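Local structure of putative Phosphate (Eubacterium rectale, 3DAO) at residues A[26-31]-A[71-76]; A[88-93]-A[217-222]; A[109-114]-A[156-161]. The protein is a putative phosphatase of the haloacid dehalogenase-like hydrolase family and probably hydrolyses a phosphate ester. All coordinates share one frame; numbering follows the deposited sequence. Where two conformers were deposited one is given.

Interaction 1: residues A[26-31]-A[71-76]; sequences TDIDGT and KLFAPI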
ATOM      1  N   THR A  26       8.525   2.558   7.159  1.00 16.21           N
ATOM      2  CA  THR A  26       9.200   2.257   5.915  1.00 16.80           C
ATOM      3  C   THR A  26       8.322   1.485   4.962  1.00 18.04           C
ATOM      4  O   THR A  26       7.498   0.663   5.399  1.00 17.34           O
ATOM      5  CB  THR A  26      10.518   1.453   6.145  1.00 16.99           C
ATOM      6  OG1 THR A  26      11.185   1.253   4.893  1.00 18.13           O
ATOM      7  CG2 THR A  26      10.265   0.073   6.776  1.00 13.78           C
ATOM      8  N   ASP A  27       8.425   1.810   3.660  1.00 17.82           N
ATOM      9  CA  ASP A  27       7.804   0.927   2.673  1.00 19.68           C
ATOM     10  C   ASP A  27       8.804  -0.202   2.407  1.00 19.14           C
ATOM     11  O   ASP A  27       9.870  -0.278   3.029  1.00 18.19           O
ATOM     12  CB  ASP A  27       7.143   1.573   1.414  1.00 22.84           C
ATOM     13  CG  ASP A  27       8.045   2.470   0.620  1.00 29.90           C
ATOM     14  OD1 ASP A  27       9.251   2.516   0.908  1.00 29.29           O
ATOM     15  OD2 ASP A  27       7.516   3.117  -0.341  1.00 26.72           O
ATOM     16  N   ILE A  28       8.434  -1.084   1.505  1.00 19.28           N
ATOM     17  CA  ILE A  28       9.170  -2.294   1.301  1.00 20.49           C
ATOM     18  C   ILE A  28       9.785  -2.433  -0.065  1.00 20.43           C
ATOM     19  O   ILE A  28      11.011  -2.585  -0.225  1.00 20.29           O
ATOM     20  CB  ILE A  28       8.201  -3.499   1.523  1.00 22.51           C
ATOM     21  CG1 ILE A  28       7.611  -3.434   2.946  1.00 23.58           C
ATOM     22  CG2 ILE A  28       8.892  -4.834   1.250  1.00 20.10           C
ATOM     23  CD1 ILE A  28       6.550  -4.478   3.240  1.00 21.65           C
ATOM     24  N   ASP A  29       8.905  -2.411  -1.046  1.00 20.41           N
ATOM     25  CA  ASP A  29       9.295  -2.708  -2.426  1.00 21.23           C
ATOM     26  C   ASP A  29      10.114  -1.637  -3.106  1.00 22.65           C
ATOM     27  O   ASP A  29       9.651  -0.536  -3.419  1.00 24.37           O
ATOM     28  CB  ASP A  29       8.082  -3.102  -3.239  1.00 21.62           C
ATOM     29  CG  ASP A  29       7.467  -4.413  -2.757  1.00 23.23           C
ATOM     30  OD1 ASP A  29       8.130  -5.470  -2.798  1.00 23.08           O
ATOM     31  OD2 ASP A  29       6.283  -4.388  -2.380  1.00 24.71           O
ATOM     32  N   GLY A  30      11.368  -1.998  -3.309  1.00 20.98           N
ATOM     33  CA  GLY A  30      12.339  -1.105  -3.917  1.00 21.29           C
ATOM     34  C   GLY A  30      13.015  -0.268  -2.866  1.00 20.29           C
ATOM     35  O   GLY A  30      13.854   0.555  -3.176  1.00 20.44           O
ATOM     36  N   THR A  31      12.640  -0.492  -1.610  1.00 19.40           N
ATOM     37  CA  THR A  31      13.222   0.266  -0.478  1.00 19.11           C
ATOM     38  C   THR A  31      14.102  -0.635   0.372  1.00 19.58           C
ATOM     39  O   THR A  31      15.264  -0.327   0.612  1.00 19.36           O
ATOM     40  CB  THR A  31      12.121   0.899   0.399  1.00 21.12           C
ATOM     41  OG1 THR A  31      11.427   1.896  -0.378  1.00 20.31           O
ATOM     42  CG2 THR A  31      12.676   1.567   1.616  1.00 17.59           C
ATOM     43  N   LYS A  71       4.512 -12.117   6.389  1.00 20.62           N
ATOM     44  CA  LYS A  71       5.465 -13.200   6.040  1.00 21.43           C
ATOM     45  C   LYS A  71       6.907 -12.687   5.924  1.00 19.36           C
ATOM     46  O   LYS A  71       7.841 -13.269   6.451  1.00 18.21           O
ATOM     47  CB  LYS A  71       5.060 -13.891   4.729  1.00 22.97           C
ATOM     48  CG  LYS A  71       3.815 -14.745   4.829  1.00 29.91           C
ATOM     49  CD  LYS A  71       3.460 -15.324   3.444  1.00 37.53           C
ATOM     50  CE  LYS A  71       2.039 -15.846   3.375  1.00 44.31           C
ATOM     51  NZ  LYS A  71       1.666 -16.174   1.951  1.00 51.01           N
ATOM     52  N   LEU A  72       7.079 -11.557   5.264  1.00 18.49           N
ATOM     53  CA  LEU A  72       8.406 -11.015   5.065  1.00 18.04           C
ATOM     54  C   LEU A  72       9.084 -10.696   6.419  1.00 17.36           C
ATOM     55  O   LEU A  72      10.285 -10.861   6.581  1.00 19.08           O
ATOM     56  CB  LEU A  72       8.345  -9.752   4.216  1.00 20.52           C
ATOM     57  CG  LEU A  72       9.670  -9.093   3.838  1.00 19.67           C
ATOM     58  CD1 LEU A  72      10.466 -10.004   2.912  1.00 22.05           C
ATOM     59  CD2 LEU A  72       9.394  -7.694   3.198  1.00 22.08           C
ATOM     60  N   PHE A  73       8.284 -10.255   7.376  1.00 17.30           N
ATOM     61  CA  PHE A  73       8.799  -9.871   8.693  1.00 15.40           C
ATOM     62  C   PHE A  73       8.547 -10.956   9.763  1.00 16.33           C
ATOM     63  O   PHE A  73       8.528 -10.696  10.976  1.00 16.29           O
ATOM     64  CB  PHE A  73       8.217  -8.540   9.152  1.00 15.68           C
ATOM     65  CG  PHE A  73       8.745  -7.348   8.392  1.00 17.72           C
ATOM     66  CD1 PHE A  73       8.141  -6.955   7.201  1.00 15.67           C
ATOM     67  CD2 PHE A  73       9.827  -6.636   8.857  1.00 19.01           C
ATOM     68  CE1 PHE A  73       8.613  -5.856   6.509  1.00 15.81           C
ATOM     69  CE2 PHE A  73      10.325  -5.546   8.152  1.00 23.59           C
ATOM     70  CZ  PHE A  73       9.706  -5.153   6.980  1.00 17.98           C
ATOM     71  N   ALA A  74       8.375 -12.169   9.278  1.00 16.94           N
ATOM     72  CA  ALA A  74       7.992 -13.310  10.115  1.00 17.58           C
ATOM     73  C   ALA A  74       8.714 -13.412  11.472  1.00 17.96           C
ATOM     74  O   ALA A  74       8.057 -13.628  12.484  1.00 18.51           O
ATOM     75  CB  ALA A  74       8.158 -14.639   9.346  1.00 17.92           C
ATOM     76  N   PRO A  75      10.040 -13.237  11.494  1.00 18.17           N
ATOM     77  CA  PRO A  75      10.767 -13.456  12.787  1.00 16.98           C
ATOM     78  C   PRO A  75      10.405 -12.504  13.902  1.00 18.35           C
ATOM     79  O   PRO A  75      10.545 -12.853  15.086  1.00 18.86           O
ATOM     80  CB  PRO A  75      12.242 -13.324  12.382  1.00 15.88           C
ATOM     81  CG  PRO A  75      12.292 -13.645  10.919  1.00 18.46           C
ATOM     82  CD  PRO A  75      10.968 -13.098  10.366  1.00 18.00           C
ATOM     83  N   ILE A  76       9.963 -11.284  13.542  1.00 17.07           N
ATOM     84  CA  ILE A  76       9.569 -10.276  14.523  1.00 16.55           C
ATOM     85  C   ILE A  76       8.179  -9.719  14.274  1.00 15.97           C
ATOM     86  O   ILE A  76       7.845  -8.640  14.756  1.00 15.65           O
ATOM     87  CB  ILE A  76      10.572  -9.085  14.612  1.00 17.83           C
ATOM     88  CG1 ILE A  76      10.709  -8.382  13.252  1.00 19.83           C
ATOM     89  CG2 ILE A  76      11.938  -9.592  15.104  1.00 23.24           C
ATOM     90  CD1 ILE A  76      11.499  -7.098  13.255  1.00 20.74           C
TER
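Ile28 meets Leu72 and Phe73 with two different branches of its side chain. It lies within the sequence Asp27-Ile28-Asp29-Gly30-Thr31, which matches the DxDx(T/V) signature of haloacid dehalogenase-like hydrolases. The signature follows strand 23-26, and the partners lie at the end of helix 66-72. Ile28 CG2 and Leu72 CD2 reach toward each other tip to tip, 3.5 Å apart, which is close for two methyl carbons. With chi1 at -176°, Leu72 swings CG away from its own backbone N, toward the Ile28 side, and CD2 is the methyl that arrives. The other branch of Ile28 takes a different course. CG1 is anti to the carbonyl carbon, and the extended chi2 of 174° carries CD1 out to the phenylalanine. There Ile28 CD1 lies at the ring edge, near the ring plane, with Phe73 CE1 4.1 Å away. Ile28 and Phe73 run alongside each other, heading opposite ways. Phe73 is the first residue beyond the helix to leave helical backbone angles. Val60 of the neighbouring strand 57-61 touches both Ile28 and Phe73, so the contact is buried against the sheet. The polar side chains of the signature serve other partners. Asp27 OD2 forms a salt bridge with Lys212, and Asp29 OD1 forms one with Arg64. This gathering of acidic and basic groups is consistent with the active site of the family, where the first aspartate is the usual nucleophile. The turn holds itself as well: Thr31 N bonds to Ile28 O at 3.0 Å. Thr31 OG1 meets Asp27 OD1 at 2.6 Å, from above the carboxylate plane and 39° out of it.

Interaction 2: residues A[88-93]-A[217-222]; sequences TVVRTP and SYLIDR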
ATOM      1  N   THR A  88      -5.112   1.648   3.194  1.00 16.02           N
ATOM      2  CA  THR A  88      -6.533   1.380   3.393  1.00 15.79           C
ATOM      3  C   THR A  88      -6.817   0.534   4.636  1.00 18.17           C
ATOM      4  O   THR A  88      -7.961   0.440   5.103  1.00 17.56           O
ATOM      5  CB  THR A  88      -7.174   0.691   2.173  1.00 18.10           C
ATOM      6  OG1 THR A  88      -6.449  -0.501   1.841  1.00 14.38           O
ATOM      7  CG2 THR A  88      -7.243   1.646   0.968  1.00 16.80           C
ATOM      8  N   VAL A  89      -5.738  -0.045   5.181  1.00 16.83           N
ATOM      9  CA  VAL A  89      -5.825  -0.841   6.421  1.00 16.38           C
ATOM     10  C   VAL A  89      -4.619  -0.568   7.315  1.00 16.16           C
ATOM     11  O   VAL A  89      -3.477  -0.505   6.825  1.00 15.08           O
ATOM     12  CB  VAL A  89      -5.858  -2.349   6.142  1.00 17.51           C
ATOM     13  CG1 VAL A  89      -6.213  -3.147   7.417  1.00 20.99           C
ATOM     14  CG2 VAL A  89      -6.818  -2.692   5.000  1.00 18.65           C
ATOM     15  N   VAL A  90      -4.935  -0.365   8.594  1.00 15.97           N
ATOM     16  CA  VAL A  90      -3.980  -0.156   9.680  1.00 15.84           C
ATOM     17  C   VAL A  90      -4.286  -1.217  10.753  1.00 18.78           C
ATOM     18  O   VAL A  90      -5.406  -1.322  11.256  1.00 19.42           O
ATOM     19  CB  VAL A  90      -4.118   1.225  10.317  1.00 15.88           C
ATOM     20  CG1 VAL A  90      -3.061   1.441  11.431  1.00 17.07           C
ATOM     21  CG2 VAL A  90      -4.083   2.356   9.278  1.00 17.82           C
ATOM     22  N   ARG A  91      -3.279  -2.002  11.099  1.00 17.16           N
ATOM     23  CA  ARG A  91      -3.478  -3.115  12.017  1.00 17.98           C
ATOM     24  C   ARG A  91      -2.250  -3.511  12.818  1.00 18.34           C
ATOM     25  O   ARG A  91      -1.081  -3.226  12.459  1.00 18.85           O
ATOM     26  CB  ARG A  91      -4.005  -4.337  11.240  1.00 18.68           C
ATOM     27  CG  ARG A  91      -3.110  -4.942  10.142  1.00 19.39           C
ATOM     28  CD  ARG A  91      -3.783  -6.253   9.729  1.00 27.02           C
ATOM     29  NE  ARG A  91      -3.837  -7.111  10.919  1.00 35.83           N
ATOM     30  CZ  ARG A  91      -4.526  -8.233  11.037  1.00 37.04           C
ATOM     31  NH1 ARG A  91      -5.325  -8.680  10.047  1.00 31.24           N
ATOM     32  NH2 ARG A  91      -4.437  -8.891  12.174  1.00 41.01           N
ATOM     33  N   THR A  92      -2.555  -4.184  13.910  1.00 19.27           N
ATOM     34  CA  THR A  92      -1.552  -4.739  14.783  1.00 19.78           C
ATOM     35  C   THR A  92      -1.471  -6.163  14.289  1.00 21.43           C
ATOM     36  O   THR A  92      -2.194  -6.554  13.385  1.00 21.69           O
ATOM     37  CB  THR A  92      -1.954  -4.704  16.299  1.00 21.38           C
ATOM     38  OG1 THR A  92      -2.851  -5.781  16.571  1.00 22.94           O
ATOM     39  CG2 THR A  92      -2.606  -3.385  16.698  1.00 21.57           C
ATOM     40  N   PRO A  93      -0.578  -6.957  14.861  1.00 22.46           N
ATOM     41  CA  PRO A  93      -0.505  -8.310  14.390  1.00 24.12           C
ATOM     42  C   PRO A  93      -1.762  -9.097  14.661  1.00 26.90           C
ATOM     43  O   PRO A  93      -2.023 -10.077  13.987  1.00 29.91           O
ATOM     44  CB  PRO A  93       0.645  -8.917  15.223  1.00 24.11           C
ATOM     45  CG  PRO A  93       1.437  -7.790  15.676  1.00 21.47           C
ATOM     46  CD  PRO A  93       0.538  -6.599  15.749  1.00 22.90           C
ATOM     47  N   SER A 217      -0.735   8.985   9.756  1.00 19.84           N
ATOM     48  CA  SER A 217      -1.166  10.046  10.665  1.00 21.87           C
ATOM     49  C   SER A 217      -2.098   9.512  11.743  1.00 22.86           C
ATOM     50  O   SER A 217      -2.083   9.965  12.886  1.00 23.19           O
ATOM     51  CB  SER A 217      -1.865  11.164   9.892  1.00 22.97           C
ATOM     52  OG  SER A 217      -0.958  11.783   9.020  1.00 28.62           O
ATOM     53  N   TYR A 218      -2.897   8.528  11.354  1.00 22.89           N
ATOM     54  CA  TYR A 218      -3.807   7.855  12.262  1.00 22.38           C
ATOM     55  C   TYR A 218      -3.035   7.243  13.433  1.00 22.20           C
ATOM     56  O   TYR A 218      -3.416   7.397  14.627  1.00 20.88           O
ATOM     57  CB  TYR A 218      -4.657   6.794  11.541  1.00 22.78           C
ATOM     58  CG  TYR A 218      -5.331   5.875  12.492  1.00 21.06           C
ATOM     59  CD1 TYR A 218      -6.572   6.196  13.039  1.00 26.79           C
ATOM     60  CD2 TYR A 218      -4.706   4.713  12.931  1.00 23.34           C
ATOM     61  CE1 TYR A 218      -7.164   5.357  13.947  1.00 25.68           C
ATOM     62  CE2 TYR A 218      -5.286   3.886  13.833  1.00 25.78           C
ATOM     63  CZ  TYR A 218      -6.514   4.214  14.355  1.00 23.92           C
ATOM     64  OH  TYR A 218      -7.067   3.367  15.262  1.00 33.14           O
ATOM     65  N   LEU A 219      -1.930   6.577  13.085  1.00 20.79           N
ATOM     66  CA  LEU A 219      -1.064   5.957  14.080  1.00 20.67           C
ATOM     67  C   LEU A 219      -0.332   6.987  14.917  1.00 20.51           C
ATOM     68  O   LEU A 219      -0.232   6.833  16.141  1.00 21.86           O
ATOM     69  CB  LEU A 219      -0.048   4.992  13.472  1.00 20.17           C
ATOM     70  CG  LEU A 219      -0.563   3.619  13.066  1.00 20.67           C
ATOM     71  CD1 LEU A 219       0.565   2.770  12.416  1.00 18.75           C
ATOM     72  CD2 LEU A 219      -1.241   2.895  14.274  1.00 19.29           C
ATOM     73  N   ILE A 220       0.181   8.021  14.258  1.00 20.36           N
ATOM     74  CA  ILE A 220       0.934   9.056  14.952  1.00 22.40           C
ATOM     75  C   ILE A 220       0.058   9.656  16.040  1.00 24.95           C
ATOM     76  O   ILE A 220       0.481   9.798  17.197  1.00 26.76           O
ATOM     77  CB  ILE A 220       1.441  10.148  14.020  1.00 21.60           C
ATOM     78  CG1 ILE A 220       2.581   9.596  13.151  1.00 19.66           C
ATOM     79  CG2 ILE A 220       1.954  11.325  14.844  1.00 26.53           C
ATOM     80  CD1 ILE A 220       2.885  10.432  11.898  1.00 18.35           C
ATOM     81  N   ASP A 221      -1.186   9.930  15.669  1.00 25.88           N
ATOM     82  CA  ASP A 221      -2.154  10.509  16.593  1.00 27.49           C
ATOM     83  C   ASP A 221      -2.469   9.533  17.682  1.00 27.52           C
ATOM     84  O   ASP A 221      -2.580   9.910  18.828  1.00 27.98           O
ATOM     85  CB  ASP A 221      -3.463  10.859  15.918  1.00 27.58           C
ATOM     86  CG  ASP A 221      -4.542  11.243  16.924  1.00 37.41           C
ATOM     87  OD1 ASP A 221      -4.454  12.386  17.446  1.00 41.82           O
ATOM     88  OD2 ASP A 221      -5.459  10.410  17.193  1.00 34.11           O
ATOM     89  N   ARG A 222      -2.660   8.275  17.300  1.00 26.65           N
ATOM     90  CA  ARG A 222      -3.039   7.235  18.261  1.00 27.50           C
ATOM     91  C   ARG A 222      -2.041   7.103  19.381  1.00 27.30           C
ATOM     92  O   ARG A 222      -2.390   6.805  20.526  1.00 26.11           O
ATOM     93  CB  ARG A 222      -3.150   5.865  17.583  1.00 26.65           C
ATOM     94  CG  ARG A 222      -3.503   4.734  18.543  1.00 32.05           C
ATOM     95  CD  ARG A 222      -3.826   3.486  17.782  1.00 33.81           C
ATOM     96  NE  ARG A 222      -4.188   2.342  18.619  1.00 36.19           N
ATOM     97  CZ  ARG A 222      -5.437   2.024  18.954  1.00 36.25           C
ATOM     98  NH1 ARG A 222      -6.453   2.767  18.551  1.00 36.45           N
ATOM     99  NH2 ARG A 222      -5.669   0.957  19.699  1.00 39.53           N
TER
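Val90 of strand 89-91 and Leu219 of helix 212-222 are the nearest backbone pair, with Val90 CA and Leu219 CA 8.1 Å apart. No hydrogen bond crosses between the segments. The contact is made by apolar side chains. One methyl of Val90, CG1, does the touching. It is anti to the backbone N (chi1 -178°), and this turns it to the helix, where it touches both Leu219 and Tyr218. Val90 CG1 lies 3.7 Å from Leu219 CD2 and equally close to the branch carbon CG. Val90 and Leu219 pass alongside, pointing opposite ways. The methyl sits against the fork of the leucine, near CG and both of its methyls. Tyr218 comes in beside it. Its ring meets the methyl obliquely, with Tyr218 CD2 4.0 Å from Val90 CG1. Ala215, one turn earlier in the helix, also touches Val90. Here helix 212-222 covers one face of the large sheet of the Rossmann-like core domain, near the end where the strands run antiparallel. Leu219 reaches on to Leu81 of strand 81-84, and Tyr218 to Leu97 of strand 96-99, so the helix packs over three adjacent strands. Strand 89-91 enters this region through a classic beta bulge, in which Thr88 and Val89 both face Thr84. The CB of Arg91 is directed away from the helix, and its side chain makes a cation-pi contact with Phe66. Its guanidinium is also tied to the chain just ahead. Arg91 NE donates to Thr92 O at 3.0 Å, with an N-H...O angle of 171° and the oxygen in the guanidinium plane. Arg91 NH2 adds a weak bond to the same oxygen. Thr92 OG1 in turn takes the backbone N-H groups of Lys94 and Glu95 as the strand turns toward 96-99.

Interaction 3: residues A[109-114]-A[156-161]; sequences GMCRMV and DDITRL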
ATOM      1  N   GLY A 109     -21.581   1.301  -7.735  1.00 15.77           N
ATOM      2  CA  GLY A 109     -21.785   2.261  -8.827  1.00 15.65           C
ATOM      3  C   GLY A 109     -20.707   2.127  -9.914  1.00 15.08           C
ATOM      4  O   GLY A 109     -20.979   2.176 -11.136  1.00 13.59           O
HETATM    5  N   MSE A 110     -19.470   1.959  -9.456  1.00 14.76           N
HETATM    6  CA  MSE A 110     -18.318   1.744 -10.356  1.00 13.05           C
HETATM    7  C   MSE A 110     -18.509   0.458 -11.152  1.00 13.25           C
HETATM    8  O   MSE A 110     -18.276   0.433 -12.358  1.00 16.07           O
HETATM    9  CB  MSE A 110     -17.010   1.707  -9.596  1.00 13.66           C
HETATM   10  CG  MSE A 110     -16.629   3.058  -9.077  1.00 13.02           C
HETATM   11 SE   MSE A 110     -15.126   2.909  -7.879  1.00 14.73          SE
HETATM   12  CE  MSE A 110     -14.676   4.823  -7.705  1.00 19.49           C
ATOM     13  N   CYS A 111     -18.904  -0.599 -10.462  1.00 13.36           N
ATOM     14  CA  CYS A 111     -19.149  -1.904 -11.103  1.00 13.68           C
ATOM     15  C   CYS A 111     -20.154  -1.735 -12.241  1.00 14.03           C
ATOM     16  O   CYS A 111     -19.959  -2.185 -13.368  1.00 12.98           O
ATOM     17  CB  CYS A 111     -19.755  -2.906 -10.124  1.00 15.04           C
ATOM     18  SG  CYS A 111     -18.658  -3.670  -8.877  1.00 21.33           S
ATOM     19  N   ARG A 112     -21.289  -1.112 -11.916  1.00 14.40           N
ATOM     20  CA  ARG A 112     -22.370  -0.942 -12.926  1.00 14.40           C
ATOM     21  C   ARG A 112     -21.933  -0.152 -14.106  1.00 14.52           C
ATOM     22  O   ARG A 112     -22.237  -0.507 -15.264  1.00 16.69           O
ATOM     23  CB  ARG A 112     -23.619  -0.314 -12.300  1.00 13.04           C
ATOM     24  CG  ARG A 112     -24.202  -1.221 -11.288  1.00 16.20           C
ATOM     25  CD  ARG A 112     -25.401  -0.624 -10.586  1.00 24.99           C
ATOM     26  NE  ARG A 112     -25.898  -1.560  -9.588  1.00 26.00           N
ATOM     27  CZ  ARG A 112     -25.878  -1.305  -8.285  1.00 27.24           C
ATOM     28  NH1 ARG A 112     -25.543  -0.109  -7.836  1.00 28.01           N
ATOM     29  NH2 ARG A 112     -26.302  -2.207  -7.453  1.00 26.55           N
HETATM   30  N   MSE A 113     -21.132   0.872 -13.838  1.00 15.36           N
HETATM   31  CA  MSE A 113     -20.641   1.730 -14.909  1.00 13.93           C
HETATM   32  C   MSE A 113     -19.651   0.998 -15.814  1.00 14.17           C
HETATM   33  O   MSE A 113     -19.712   1.119 -17.044  1.00 13.19           O
HETATM   34  CB  MSE A 113     -20.032   3.024 -14.389  1.00 13.65           C
HETATM   35  CG  MSE A 113     -19.377   3.842 -15.488  1.00 16.93           C
HETATM   36 SE   MSE A 113     -18.746   5.578 -14.883  1.00 16.97          SE
HETATM   37  CE  MSE A 113     -20.446   6.481 -14.501  1.00 19.80           C
ATOM     38  N   VAL A 114     -18.743   0.226 -15.214  1.00 13.74           N
ATOM     39  CA  VAL A 114     -17.753  -0.472 -16.037  1.00 12.44           C
ATOM     40  C   VAL A 114     -18.467  -1.519 -16.894  1.00 14.33           C
ATOM     41  O   VAL A 114     -18.244  -1.634 -18.091  1.00 15.21           O
ATOM     42  CB  VAL A 114     -16.622  -1.066 -15.199  1.00 13.57           C
ATOM     43  CG1 VAL A 114     -15.639  -1.883 -16.115  1.00 15.24           C
ATOM     44  CG2 VAL A 114     -15.882   0.068 -14.457  1.00 13.88           C
ATOM     45  N   ASP A 156     -20.592 -14.651  -9.017  1.00 22.39           N
ATOM     46  CA  ASP A 156     -21.401 -14.394 -10.214  0.50 22.87           C
ATOM     47  C   ASP A 156     -21.608 -12.912 -10.478  1.00 22.44           C
ATOM     48  O   ASP A 156     -21.628 -12.481 -11.628  1.00 22.20           O
ATOM     49  CB  ASP A 156     -22.790 -15.076 -10.136  0.50 23.23           C
ATOM     50  CG  ASP A 156     -23.598 -14.891 -11.409  0.50 27.09           C
ATOM     51  OD1 ASP A 156     -23.151 -15.342 -12.484  0.50 28.33           O
ATOM     52  OD2 ASP A 156     -24.689 -14.285 -11.350  0.50 32.09           O
ATOM     53  N   ASP A 157     -21.764 -12.150  -9.408  1.00 20.62           N
ATOM     54  CA  ASP A 157     -22.079 -10.711  -9.520  1.00 20.91           C
ATOM     55  C   ASP A 157     -21.638  -9.949  -8.288  1.00 20.69           C
ATOM     56  O   ASP A 157     -22.194 -10.083  -7.215  1.00 19.95           O
ATOM     57  CB  ASP A 157     -23.607 -10.585  -9.757  1.00 21.58           C
ATOM     58  CG  ASP A 157     -24.083  -9.175 -10.003  1.00 25.46           C
ATOM     59  OD1 ASP A 157     -23.386  -8.176  -9.736  1.00 21.84           O
ATOM     60  OD2 ASP A 157     -25.240  -9.062 -10.469  1.00 26.48           O
ATOM     61  N   ILE A 158     -20.607  -9.133  -8.480  1.00 19.44           N
ATOM     62  CA  ILE A 158     -20.028  -8.362  -7.378  1.00 19.29           C
ATOM     63  C   ILE A 158     -21.062  -7.413  -6.755  1.00 21.04           C
ATOM     64  O   ILE A 158     -21.015  -7.144  -5.560  1.00 21.17           O
ATOM     65  CB  ILE A 158     -18.745  -7.608  -7.836  1.00 17.68           C
ATOM     66  CG1 ILE A 158     -17.631  -8.627  -8.124  1.00 18.06           C
ATOM     67  CG2 ILE A 158     -18.250  -6.698  -6.799  1.00 20.05           C
ATOM     68  CD1 ILE A 158     -16.375  -7.993  -8.770  1.00 20.69           C
ATOM     69  N   THR A 159     -22.022  -6.956  -7.555  1.00 20.49           N
ATOM     70  CA  THR A 159     -23.000  -5.972  -7.053  1.00 22.88           C
ATOM     71  C   THR A 159     -24.016  -6.646  -6.153  1.00 24.90           C
ATOM     72  O   THR A 159     -24.823  -5.977  -5.525  1.00 24.35           O
ATOM     73  CB  THR A 159     -23.763  -5.203  -8.162  1.00 22.28           C
ATOM     74  OG1 THR A 159     -24.646  -6.091  -8.868  1.00 22.75           O
ATOM     75  CG2 THR A 159     -22.807  -4.526  -9.138  1.00 19.50           C
ATOM     76  N   ARG A 160     -23.941  -7.962  -6.059  1.00 25.54           N
ATOM     77  CA  ARG A 160     -24.870  -8.719  -5.223  0.50 27.57           C
ATOM     78  C   ARG A 160     -24.206  -9.115  -3.908  1.00 28.62           C
ATOM     79  O   ARG A 160     -24.815  -9.724  -3.052  1.00 28.54           O
ATOM     80  CB  ARG A 160     -25.488  -9.899  -5.994  0.50 28.00           C
ATOM     81  CG  ARG A 160     -26.400  -9.405  -7.140  0.50 31.30           C
ATOM     82  CD  ARG A 160     -27.296 -10.475  -7.731  0.50 37.54           C
ATOM     83  NE  ARG A 160     -28.356  -9.902  -8.570  0.50 37.20           N
ATOM     84  CZ  ARG A 160     -28.445 -10.024  -9.892  0.50 39.81           C
ATOM     85  NH1 ARG A 160     -27.539 -10.728 -10.572  0.50 38.79           N
ATOM     86  NH2 ARG A 160     -29.463  -9.452 -10.534  0.50 37.03           N
ATOM     87  N   LEU A 161     -22.961  -8.691  -3.731  1.00 27.82           N
ATOM     88  CA  LEU A 161     -22.262  -8.969  -2.483  1.00 27.05           C
ATOM     89  C   LEU A 161     -22.705  -7.995  -1.404  1.00 28.19           C
ATOM     90  O   LEU A 161     -23.067  -6.847  -1.647  1.00 28.08           O
ATOM     91  CB  LEU A 161     -20.752  -8.876  -2.624  1.00 27.43           C
ATOM     92  CG  LEU A 161     -20.124  -9.819  -3.629  1.00 30.20           C
ATOM     93  CD1 LEU A 161     -18.659  -9.471  -3.802  1.00 26.48           C
ATOM     94  CD2 LEU A 161     -20.305 -11.262  -3.152  1.00 31.56           C
TER
HETATM   95  O   HOH W   1     -26.238  -4.132 -10.481  1.00 24.30           O
HETATM   96  O   HOH W   2     -27.390  -5.486  -7.868  1.00 46.67           O
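Arg112 and Thr159 are bridged by two waters, and no direct hydrogen bond crosses between the segments. Water 1 accepts from Arg112 NE at 2.7 Å and donates to Thr159 OG1 at 3.0 Å. Water 2 also donates to OG1, and its bond from Arg112 NH2 is weak. Both waters sit in plane at the guanidinium edge. The extended arginine chain crosses Thr159 obliquely. Thr159 OG1 donates a hydrogen bond to Asp157 OD1 at 2.6 Å. The same oxygen accepts the backbone N-H of Thr159, the bond that defines an Asx turn, and both donors come from one face of the carboxylate. With OG1 between the backbone N and the carbonyl carbon (chi1 68°), the methyl CG2 is turned to the helix. Thr159 CG2 meets Cys111 CB at 3.6 Å. Beside it, Cys111 SG lies 3.7 Å from Ile158 CG2. Replacing Thr159 with an alanine would probably deprive both waters of their shared acceptor, leave Asp157 OD1 without its hydroxyl donor and open a gap beside Cys111. Inward of the contact, Cys111 touches Tyr123 and Phe169, and Ile158 touches Ala125, all on strands of the six-stranded sheet. A helix and a 3-10 turn packed against such a sheet are consistent with the alpha/beta C2 cap domain of haloacid dehalogenase-like phosphatases.

How the interactions relate
From the N terminus, interaction 1 comes first. It joins the loop after strand 23-26 to the end of helix 66-72, and closes before interaction 2 opens at strand 89-91. Interaction 2 closes only at helix 212-222, and the whole of interaction 3 falls within that long excursion. No two contacts cross along the chain. Interactions 1 and 2 both belong to the core domain and its eight-stranded sheet, with centres about 17 Å apart. Interaction 3 lies in the domain built on the six-stranded sheet, its centre about 30 Å from that of interaction 2. Interaction 2 thus rejoins core elements on either side of the probable cap insertion.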